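Beta sliding clamp (PDB 6PTR) probably forms a head-to-tail dimeric ring around DNA that tethers DNA polymerases and other proteins to it and makes them processive. Local coordinates at residues G132-R137 with K237-L242; A54-L59 with P210-G215; I168-V173 with L178-V183. All coordinates share one frame; numbering follows the deposited sequence.

Interaction 1 (G132-R137 with K237-L242); sequences GQFGCR and KIRFSL. With EDO (1,2-ethanediol), chain Q.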
loop_
_atom_site.group_PDB
_atom_site.type_symbol
_atom_site.label_atom_id
_atom_site.label_comp_id
_atom_site.label_asym_id
_atom_site.label_seq_id
_atom_site.Cartn_x
_atom_site.Cartn_y
_atom_site.Cartn_z
ATOM N N GLY C 132 13.199 33.535 15.920
ATOM C CA GLY C 132 11.778 33.819 16.012
ATOM C C GLY C 132 11.513 34.923 17.019
ATOM O O GLY C 132 12.131 34.977 18.084
ATOM N N GLN C 133 10.596 35.824 16.668
ATOM C CA GLN C 133 10.101 36.846 17.586
ATOM C C GLN C 133 8.609 36.603 17.803
ATOM O O GLN C 133 7.804 36.814 16.890
ATOM C CB GLN C 133 10.363 38.246 17.032
ATOM N N PHE C 134 8.236 36.166 19.003
ATOM C CA PHE C 134 6.865 35.762 19.297
ATOM C C PHE C 134 6.278 36.610 20.414
ATOM O O PHE C 134 6.896 36.772 21.472
ATOM C CB PHE C 134 6.811 34.288 19.681
ATOM C CG PHE C 134 7.489 33.389 18.700
ATOM C CD1 PHE C 134 6.843 32.999 17.531
ATOM C CD2 PHE C 134 8.773 32.926 18.932
ATOM C CE1 PHE C 134 7.468 32.162 16.615
ATOM C CE2 PHE C 134 9.395 32.082 18.026
ATOM C CZ PHE C 134 8.744 31.703 16.864
ATOM N N GLY C 135 5.069 37.120 20.192
ATOM C CA GLY C 135 4.408 37.917 21.204
ATOM C C GLY C 135 3.624 37.138 22.229
ATOM O O GLY C 135 3.192 37.710 23.231
ATOM N N CYS C 136 3.419 35.843 21.994
ATOM C CA CYS C 136 2.601 34.996 22.851
ATOM C C CYS C 136 3.349 33.695 23.084
ATOM O O CYS C 136 3.889 33.116 22.139
ATOM C CB CYS C 136 1.234 34.726 22.208
ATOM S SG CYS C 136 0.135 33.619 23.136
ATOM N N ARG C 137 3.379 33.239 24.333
ATOM C CA ARG C 137 4.095 32.022 24.695
ATOM C C ARG C 137 3.345 31.355 25.836
ATOM O O ARG C 137 3.060 32.000 26.848
ATOM C CB ARG C 137 5.535 32.346 25.105
ATOM C CG ARG C 137 6.380 31.153 25.604
ATOM C CD ARG C 137 7.836 31.575 25.754
ATOM N NE ARG C 137 8.718 30.469 26.113
ATOM C CZ ARG C 137 8.920 30.054 27.359
ATOM N NH1 ARG C 137 8.290 30.651 28.362
ATOM N NH2 ARG C 137 9.744 29.041 27.601
ATOM N N LYS C 237 3.959 33.683 12.380
ATOM C CA LYS C 237 4.553 32.357 12.553
ATOM C C LYS C 237 4.092 31.727 13.857
ATOM O O LYS C 237 3.742 32.416 14.811
ATOM C CB LYS C 237 6.101 32.396 12.572
ATOM C CG LYS C 237 6.765 32.670 11.224
ATOM C CD LYS C 237 8.280 32.506 11.361
ATOM C CE LYS C 237 9.000 32.522 10.020
ATOM N NZ LYS C 237 10.441 32.171 10.193
ATOM N N ILE C 238 4.124 30.400 13.901
ATOM C CA ILE C 238 3.828 29.660 15.118
ATOM C C ILE C 238 4.893 28.589 15.286
ATOM O O ILE C 238 5.417 28.057 14.302
ATOM C CB ILE C 238 2.412 29.043 15.086
ATOM C CG1 ILE C 238 2.060 28.426 16.438
ATOM C CG2 ILE C 238 2.280 27.991 13.964
ATOM C CD1 ILE C 238 0.534 28.100 16.546
ATOM N N ARG C 239 5.251 28.313 16.532
ATOM C CA ARG C 239 6.322 27.372 16.844
ATOM C C ARG C 239 5.838 26.442 17.937
ATOM O O ARG C 239 5.234 26.894 18.918
ATOM C CB ARG C 239 7.587 28.093 17.293
ATOM C CG ARG C 239 8.679 27.147 17.788
ATOM C CD ARG C 239 9.969 27.896 18.075
ATOM N NE ARG C 239 10.605 28.333 16.835
ATOM C CZ ARG C 239 11.626 29.186 16.767
ATOM N NH1 ARG C 239 12.137 29.713 17.876
ATOM N NH2 ARG C 239 12.131 29.517 15.580
ATOM N N PHE C 240 6.086 25.144 17.751
ATOM C CA PHE C 240 5.773 24.131 18.748
ATOM C C PHE C 240 7.079 23.474 19.154
ATOM O O PHE C 240 7.764 22.887 18.309
ATOM C CB PHE C 240 4.821 23.069 18.198
ATOM C CG PHE C 240 3.530 23.606 17.700
ATOM C CD1 PHE C 240 3.418 24.106 16.407
ATOM C CD2 PHE C 240 2.401 23.585 18.507
ATOM C CE1 PHE C 240 2.219 24.601 15.940
ATOM C CE2 PHE C 240 1.182 24.076 18.028
ATOM C CZ PHE C 240 1.099 24.591 16.756
ATOM N N SER C 241 7.407 23.543 20.436
ATOM C CA SER C 241 8.609 22.900 20.955
ATOM C C SER C 241 8.185 21.785 21.898
ATOM O O SER C 241 7.443 22.018 22.854
ATOM C CB SER C 241 9.515 23.907 21.671
ATOM O OG SER C 241 9.920 24.923 20.770
ATOM N N LEU C 242 8.637 20.569 21.626
ATOM C CA LEU C 242 8.279 19.476 22.516
ATOM C C LEU C 242 9.382 18.437 22.424
ATOM O O LEU C 242 9.873 18.153 21.331
ATOM C CB LEU C 242 6.910 18.875 22.160
ATOM C CG LEU C 242 6.609 18.279 20.787
ATOM C CD1 LEU C 242 5.314 17.481 20.880
ATOM C CD2 LEU C 242 6.479 19.343 19.686
HETATM C C1 EDO Q . 9.324 28.803 8.738
HETATM O O1 EDO Q . 9.230 29.821 7.733
HETATM C C2 EDO Q . 10.788 28.420 8.907
HETATM O O2 EDO Q . 11.371 29.188 9.967
HETATM O O HOH W 1 13.105 32.759 18.925
HETATM O O HOH W 2 14.559 31.150 17.099
#

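Interaction 2 (A54-L59 with P210-G215); sequences ATDLDL and PRKAVG. With EDO (1,2-ethanediol), chain Q.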
loop_
_atom_site.group_PDB
_atom_site.type_symbol
_atom_site.label_atom_id
_atom_site.label_comp_id
_atom_site.label_asym_id
_atom_site.label_seq_id
_atom_site.Cartn_x
_atom_site.Cartn_y
_atom_site.Cartn_z
ATOM N N ALA C 54 15.172 20.154 8.588
ATOM C CA ALA C 54 14.623 20.089 7.238
ATOM C C ALA C 54 13.583 21.189 7.102
ATOM O O ALA C 54 13.008 21.624 8.096
ATOM C CB ALA C 54 13.971 18.719 6.929
ATOM N N THR C 55 13.334 21.634 5.866
ATOM C CA THR C 55 12.390 22.731 5.667
ATOM C C THR C 55 11.831 22.632 4.257
ATOM O O THR C 55 12.474 22.091 3.357
ATOM C CB THR C 55 13.030 24.120 5.871
ATOM O OG1 THR C 55 12.022 25.139 5.771
ATOM C CG2 THR C 55 14.079 24.395 4.804
ATOM N N ASP C 56 10.607 23.121 4.079
ATOM C CA ASP C 56 10.113 23.399 2.740
ATOM C C ASP C 56 9.883 24.894 2.516
ATOM O O ASP C 56 9.175 25.272 1.577
ATOM C CB ASP C 56 8.841 22.593 2.464
ATOM C CG ASP C 56 7.653 23.036 3.308
ATOM O OD1 ASP C 56 7.731 24.046 4.029
ATOM O OD2 ASP C 56 6.615 22.346 3.225
ATOM N N LEU C 57 10.468 25.734 3.373
ATOM C CA LEU C 57 10.369 27.199 3.417
ATOM C C LEU C 57 9.098 27.684 4.109
ATOM O O LEU C 57 9.052 28.833 4.564
ATOM C CB LEU C 57 10.470 27.832 2.018
ATOM C CG LEU C 57 11.777 27.551 1.269
ATOM C CD1 LEU C 57 11.766 28.253 -0.080
ATOM C CD2 LEU C 57 12.966 27.973 2.114
ATOM N N ASP C 58 8.067 26.846 4.201
ATOM C CA ASP C 58 6.873 27.200 4.972
ATOM C C ASP C 58 6.888 26.590 6.367
ATOM O O ASP C 58 6.434 27.215 7.326
ATOM C CB ASP C 58 5.599 26.744 4.251
ATOM C CG ASP C 58 5.376 27.477 2.948
ATOM O OD1 ASP C 58 5.812 28.638 2.847
ATOM O OD2 ASP C 58 4.772 26.885 2.030
ATOM N N LEU C 59 7.416 25.386 6.471
ATOM C CA LEU C 59 7.511 24.628 7.709
ATOM C C LEU C 59 8.953 24.190 7.878
ATOM O O LEU C 59 9.573 23.702 6.933
ATOM C CB LEU C 59 6.603 23.389 7.663
ATOM C CG LEU C 59 6.629 22.412 8.846
ATOM C CD1 LEU C 59 6.185 23.113 10.133
ATOM C CD2 LEU C 59 5.699 21.212 8.529
ATOM N N PRO C 210 -1.400 26.056 9.197
ATOM C CA PRO C 210 -1.535 25.331 7.918
ATOM C C PRO C 210 -1.682 23.823 8.088
ATOM O O PRO C 210 -1.127 23.214 9.013
ATOM C CB PRO C 210 -0.234 25.666 7.174
ATOM C CG PRO C 210 0.278 26.912 7.855
ATOM C CD PRO C 210 -0.140 26.812 9.282
ATOM N N ARG C 211 -2.456 23.241 7.168
ATOM C CA ARG C 211 -2.696 21.801 7.112
ATOM C C ARG C 211 -1.417 20.971 7.215
ATOM O O ARG C 211 -1.385 19.968 7.941
ATOM C CB ARG C 211 -3.440 21.483 5.808
ATOM C CG ARG C 211 -3.746 20.029 5.586
ATOM C CD ARG C 211 -4.791 19.859 4.491
ATOM N NE ARG C 211 -4.479 20.621 3.285
ATOM C CZ ARG C 211 -3.762 20.149 2.273
ATOM N NH1 ARG C 211 -3.534 20.904 1.209
ATOM N NH2 ARG C 211 -3.266 18.918 2.329
ATOM N N LYS C 212 -0.343 21.365 6.513
ATOM C CA LYS C 212 0.874 20.543 6.554
ATOM C C LYS C 212 1.501 20.528 7.942
ATOM O O LYS C 212 1.954 19.473 8.407
ATOM C CB LYS C 212 1.907 21.016 5.525
ATOM C CG LYS C 212 3.235 20.196 5.581
ATOM C CD LYS C 212 4.098 20.476 4.371
ATOM C CE LYS C 212 5.313 19.519 4.294
ATOM N NZ LYS C 212 6.160 19.794 3.125
ATOM N N ALA C 213 1.581 21.693 8.603
ATOM C CA ALA C 213 2.103 21.744 9.964
ATOM C C ALA C 213 1.257 20.886 10.888
ATOM O O ALA C 213 1.794 20.130 11.718
ATOM C CB ALA C 213 2.142 23.192 10.469
ATOM N N VAL C 214 -0.071 20.975 10.755
ATOM C CA VAL C 214 -0.943 20.140 11.572
ATOM C C VAL C 214 -0.609 18.675 11.356
ATOM O O VAL C 214 -0.496 17.909 12.312
ATOM C CB VAL C 214 -2.424 20.417 11.264
ATOM C CG1 VAL C 214 -3.293 19.378 11.967
ATOM C CG2 VAL C 214 -2.801 21.833 11.702
ATOM N N GLY C 215 -0.423 18.275 10.100
ATOM C CA GLY C 215 -0.189 16.870 9.803
ATOM C C GLY C 215 1.132 16.363 10.352
ATOM O O GLY C 215 1.211 15.252 10.888
HETATM C C1 EDO Q . 9.324 28.803 8.738
HETATM O O1 EDO Q . 9.230 29.821 7.733
HETATM C C2 EDO Q . 10.788 28.420 8.907
HETATM O O2 EDO Q . 11.371 29.188 9.967
#

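Interaction 3 (I168-V173 with L178-V183); sequences IYFHIV and LKLRLV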
loop_
_atom_site.group_PDB
_atom_site.type_symbol
_atom_site.label_atom_id
_atom_site.label_comp_id
_atom_site.label_asym_id
_atom_site.label_seq_id
_atom_site.Cartn_x
_atom_site.Cartn_y
_atom_site.Cartn_z
ATOM N N ILE C 168 -6.242 25.044 10.529
ATOM C CA ILE C 168 -7.092 25.056 11.716
ATOM C C ILE C 168 -7.077 26.452 12.309
ATOM O O ILE C 168 -6.009 27.049 12.479
ATOM C CB ILE C 168 -6.619 24.034 12.761
ATOM C CG1 ILE C 168 -6.807 22.614 12.247
ATOM C CG2 ILE C 168 -7.377 24.245 14.094
ATOM C CD1 ILE C 168 -6.291 21.555 13.250
ATOM N N TYR C 169 -8.247 26.971 12.634
ATOM C CA TYR C 169 -8.339 28.307 13.218
ATOM C C TYR C 169 -8.177 28.157 14.723
ATOM O O TYR C 169 -9.063 27.628 15.391
ATOM C CB TYR C 169 -9.666 28.961 12.859
ATOM C CG TYR C 169 -9.829 30.383 13.367
ATOM C CD1 TYR C 169 -8.808 31.314 13.214
ATOM C CD2 TYR C 169 -10.996 30.790 14.015
ATOM C CE1 TYR C 169 -8.947 32.637 13.689
ATOM C CE2 TYR C 169 -11.140 32.102 14.476
ATOM C CZ TYR C 169 -10.118 33.005 14.300
ATOM O OH TYR C 169 -10.251 34.288 14.760
ATOM N N PHE C 170 -7.060 28.676 15.248
ATOM C CA PHE C 170 -6.575 28.491 16.616
ATOM C C PHE C 170 -6.783 29.840 17.295
ATOM O O PHE C 170 -6.142 30.815 16.902
ATOM C CB PHE C 170 -5.097 28.104 16.504
ATOM C CG PHE C 170 -4.382 27.736 17.793
ATOM C CD1 PHE C 170 -4.387 26.434 18.254
ATOM C CD2 PHE C 170 -3.548 28.650 18.411
ATOM C CE1 PHE C 170 -3.662 26.081 19.382
ATOM C CE2 PHE C 170 -2.813 28.291 19.551
ATOM C CZ PHE C 170 -2.884 27.006 20.021
ATOM N N HIS C 171 -7.719 29.924 18.254
ATOM C CA HIS C 171 -8.149 31.236 18.737
ATOM C C HIS C 171 -8.733 31.138 20.140
ATOM O O HIS C 171 -9.072 30.057 20.628
ATOM C CB HIS C 171 -9.168 31.867 17.751
ATOM C CG HIS C 171 -10.460 31.108 17.614
ATOM N ND1 HIS C 171 -10.533 29.843 17.071
ATOM C CD2 HIS C 171 -11.737 31.462 17.914
ATOM C CE1 HIS C 171 -11.798 29.444 17.045
ATOM N NE2 HIS C 171 -12.550 30.413 17.547
ATOM N N ILE C 172 -8.884 32.315 20.773
ATOM C CA ILE C 172 -9.417 32.455 22.119
ATOM C C ILE C 172 -10.873 32.873 22.038
ATOM O O ILE C 172 -11.253 33.693 21.190
ATOM C CB ILE C 172 -8.604 33.487 22.923
ATOM C CG1 ILE C 172 -7.157 33.008 23.082
ATOM C CG2 ILE C 172 -9.230 33.749 24.277
ATOM C CD1 ILE C 172 -7.041 31.583 23.543
ATOM N N VAL C 173 -11.682 32.328 22.939
ATOM C CA VAL C 173 -13.102 32.656 23.045
ATOM C C VAL C 173 -13.296 33.258 24.424
ATOM O O VAL C 173 -13.126 32.571 25.441
ATOM C CB VAL C 173 -14.005 31.432 22.846
ATOM C CG1 VAL C 173 -15.473 31.832 23.041
ATOM C CG2 VAL C 173 -13.796 30.832 21.475
ATOM N N LEU C 178 -12.000 32.100 29.946
ATOM C CA LEU C 178 -11.363 32.054 28.634
ATOM C C LEU C 178 -11.288 30.619 28.137
ATOM O O LEU C 178 -10.925 29.707 28.883
ATOM C CB LEU C 178 -9.946 32.635 28.683
ATOM C CG LEU C 178 -9.698 34.139 28.573
ATOM C CD1 LEU C 178 -8.210 34.396 28.353
ATOM C CD2 LEU C 178 -10.520 34.734 27.454
ATOM N N LYS C 179 -11.636 30.428 26.871
ATOM C CA LYS C 179 -11.473 29.157 26.191
ATOM C C LYS C 179 -10.416 29.294 25.109
ATOM O O LYS C 179 -10.300 30.347 24.481
ATOM C CB LYS C 179 -12.790 28.689 25.560
ATOM C CG LYS C 179 -13.874 28.363 26.574
ATOM C CD LYS C 179 -15.037 27.634 25.902
ATOM C CE LYS C 179 -16.091 27.210 26.907
ATOM N NZ LYS C 179 -17.191 28.206 27.016
ATOM N N LEU C 180 -9.635 28.237 24.915
ATOM C CA LEU C 180 -8.830 28.064 23.714
ATOM C C LEU C 180 -9.593 27.125 22.802
ATOM O O LEU C 180 -10.000 26.044 23.236
ATOM C CB LEU C 180 -7.457 27.476 24.038
ATOM C CG LEU C 180 -6.631 26.984 22.842
ATOM C CD1 LEU C 180 -6.206 28.136 21.932
ATOM C CD2 LEU C 180 -5.404 26.222 23.370
ATOM N N ARG C 181 -9.822 27.552 21.558
ATOM C CA ARG C 181 -10.677 26.821 20.640
ATOM C C ARG C 181 -9.938 26.554 19.344
ATOM O O ARG C 181 -9.148 27.383 18.878
ATOM C CB ARG C 181 -11.984 27.602 20.357
ATOM C CG ARG C 181 -12.891 26.973 19.311
ATOM C CD ARG C 181 -14.202 27.791 19.256
ATOM N NE ARG C 181 -15.093 27.546 20.400
ATOM C CZ ARG C 181 -16.212 28.222 20.630
ATOM N NH1 ARG C 181 -16.571 29.213 19.813
ATOM N NH2 ARG C 181 -16.972 27.920 21.677
ATOM N N LEU C 182 -10.186 25.386 18.772
ATOM C CA LEU C 182 -9.734 25.048 17.434
ATOM C C LEU C 182 -10.956 24.717 16.611
ATOM O O LEU C 182 -11.811 23.964 17.080
ATOM C CB LEU C 182 -8.797 23.834 17.416
ATOM C CG LEU C 182 -7.371 24.019 17.942
ATOM C CD1 LEU C 182 -7.356 24.333 19.408
ATOM C CD2 LEU C 182 -6.592 22.741 17.668
ATOM N N VAL C 183 -11.025 25.286 15.402
ATOM C CA VAL C 183 -12.089 25.012 14.436
ATOM C C VAL C 183 -11.459 24.645 13.103
ATOM O O VAL C 183 -10.501 25.287 12.643
ATOM C CB VAL C 183 -13.050 26.209 14.273
ATOM C CG1 VAL C 183 -14.040 25.949 13.108
ATOM C CG2 VAL C 183 -13.831 26.458 15.563
#

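Interaction 1 (G132-R137 with K237-L242)
The ring of Phe134 rests against the side chain of Arg239 and meets it with its rim. Its CZ sits over the centre of the guanidinium, 3.8 Å from Arg239 CZ, while Phe134 CE2 comes within 3.6 Å of Arg239 NH1. Because the two planes stand 67° apart, this is an edge of the ring standing on the face of the cation, and not a parallel stack. The aliphatic root of the arginine takes part as well, Arg239 CB lying 3.8 Å from Phe134 CZ. Further along the rim, Phe134 CE1 lies 4.3 Å from Lys237 CB, so the phenyl group reaches two of the residues on this face of strand 237-242, Lys237 as well as Arg239.

The bend in the arginine chain at chi3 (-71°) turns the guanidinium back across the end of the ring. Two waters then link it to Gly132. One accepts from both Gly132 N and Arg239 NH1, at 2.9 Å from the latter; the other donates to Gly132 O and is held weakly by Arg239 NH1. No direct hydrogen bond joins the two segments, and the link is one of packing and water. Arg239 NE is hydrogen-bonded to Thr248 OG1, which helps to place the guanidinium. Lys237 is extended beyond CG, and its NZ donates to an ethanediol, probably from the crystallisation liquor, at 3.1 Å from O2.

This is a surface contact where the connection from strand 114-119 arrives at strand 136-141. Gly135 and Cys136 both face Leu233 in a classic beta bulge, where this connection enters strand 136-141 at the edge of an eight-stranded antiparallel sheet. Strand 228-233 lies between that edge and strand 237-242; Phe134 reaches past it, touching Glu232, and strand 245-250 flanks strand 237-242 on its other side.

Interaction 2 (A54-L59 with P210-G215)
Asp56 and Leu59 reach from the turn between strands 49-55 and 59-69 to Lys212 and Ala213, in the first turn of helix 211-221. Thr55, the last residue of the first strand, prepares the turn: its OG1 accepts from Leu57 N at 2.9 Å, an ST turn.

Asp56 carries the polar half of the contact. With chi1 at 68°, its CG lies between the backbone N and the carbonyl carbon, and the carboxylate divides its work between its two oxygens. OD1 stays within the turn, accepting from Asp58 N and from Leu59 N, both at 2.8 Å, an Asx turn and a wider Asx motif on one oxygen. OD2 serves the other segment and forms a salt bridge with Lys212 NZ, 2.6 Å away; the ammonium meets it on the anti side, 28° out of the carboxylate plane. Two backbone N-H groups on OD1 thus help to fix the rotation of the carboxylate that meets the lysine, which arrives from the opposite direction as an extended chain. Lys212 NZ also bridges to Glu30 and donates to Val28 O, so several acceptors grip the same ammonium.

The contact spans two domains of the clamp: a beta hairpin of the N-terminal domain is set against a helix of the central domain. Leu57 O takes a weak hydrogen bond from O1 of an ethanediol.

Leu59, where the second strand begins, supplies the apolar half. Its CD2 lies 3.9 Å from Ala213 CA and 4.0 Å from Lys212 CG, and its CD1 is 4.1 Å from Ala213 CB. Leu59 and Ala213 both also touch Ser249 of strand 245-250.

Interaction 3 (I168-V173 with L178-V183)
His171 has chi1 at 64°, which folds its imidazole back along its own strand, between Tyr169 and Arg181; Arg181, with CG anti to the backbone N (chi1 175°), runs its methylenes across one face of that ring. Arg181 CG lies 3.5 Å from His171 CE1, and Arg181 CB makes a CH-pi contact with this face. The opposite face receives Tyr169 CE2, so the imidazole is held from both sides, with Val183 CG2 at its edge. Tyr169 O lies in the imidazole plane and accepts from His171 ND1 at 3.1 Å, but the nitrogen stands well above the plane of that carbonyl. Val183 N reaches the same oxygen from the other face of the carbonyl plane, which leaves this carbonyl with two donors. His171 NE2 and Arg181 NH1 are both hydrogen-bonded to Tyr259 OH, and Arg181 NE forms a salt bridge with Asp194. The bend of Arg181 at chi3 lays a face of its guanidinium against Val173 CG2, 3.6 Å from NH1.

The face of the hairpin that carries Phe170, Ile172, Leu180 and Leu182 is apolar. Leu180 CD1 sits over the centre of the Phe170 ring in a CH-pi contact, 4.1 Å from the centroid, while Leu182 runs alongside that ring and places CD1 3.8 Å from Phe170 CD1. Ile172 CD1 packs on Leu180 CD1 at 3.9 Å.

Six backbone hydrogen bonds, in the pairs Tyr169-Val183, His171-Arg181 and Val173-Lys179, make this a regular antiparallel beta hairpin, the strand axes at 146°. It belongs to the central domain and lies inside an eight-stranded antiparallel sheet, with strand 207-210 flanking strand 167-173 and strand 189-196 flanking strand 179-185. Helix 142-152 packs on the apolar face through Ile168 and Leu182.

From the N terminus, the chain first lays down the 54-59 turn, then runs through 132-137 into strand 136-141 and builds the hairpin of interaction 3, a local closure over four intervening residues. Helix 211-221 next closes interaction 2 back onto 54-59, a loop of 150 residues, and strand 237-242 closes interaction 1 onto 132-137. Interactions 1 and 2 therefore cross, and both enclose interaction 3. Interactions 1 and 2 reach one sheet shared by the N-terminal and central domains and touch the same ethanediol. Interaction 3 lies in the second eight-stranded sheet, joined to interaction 2 where Val214 CG2 packs on Ile168 CD1 at 3.8 Å.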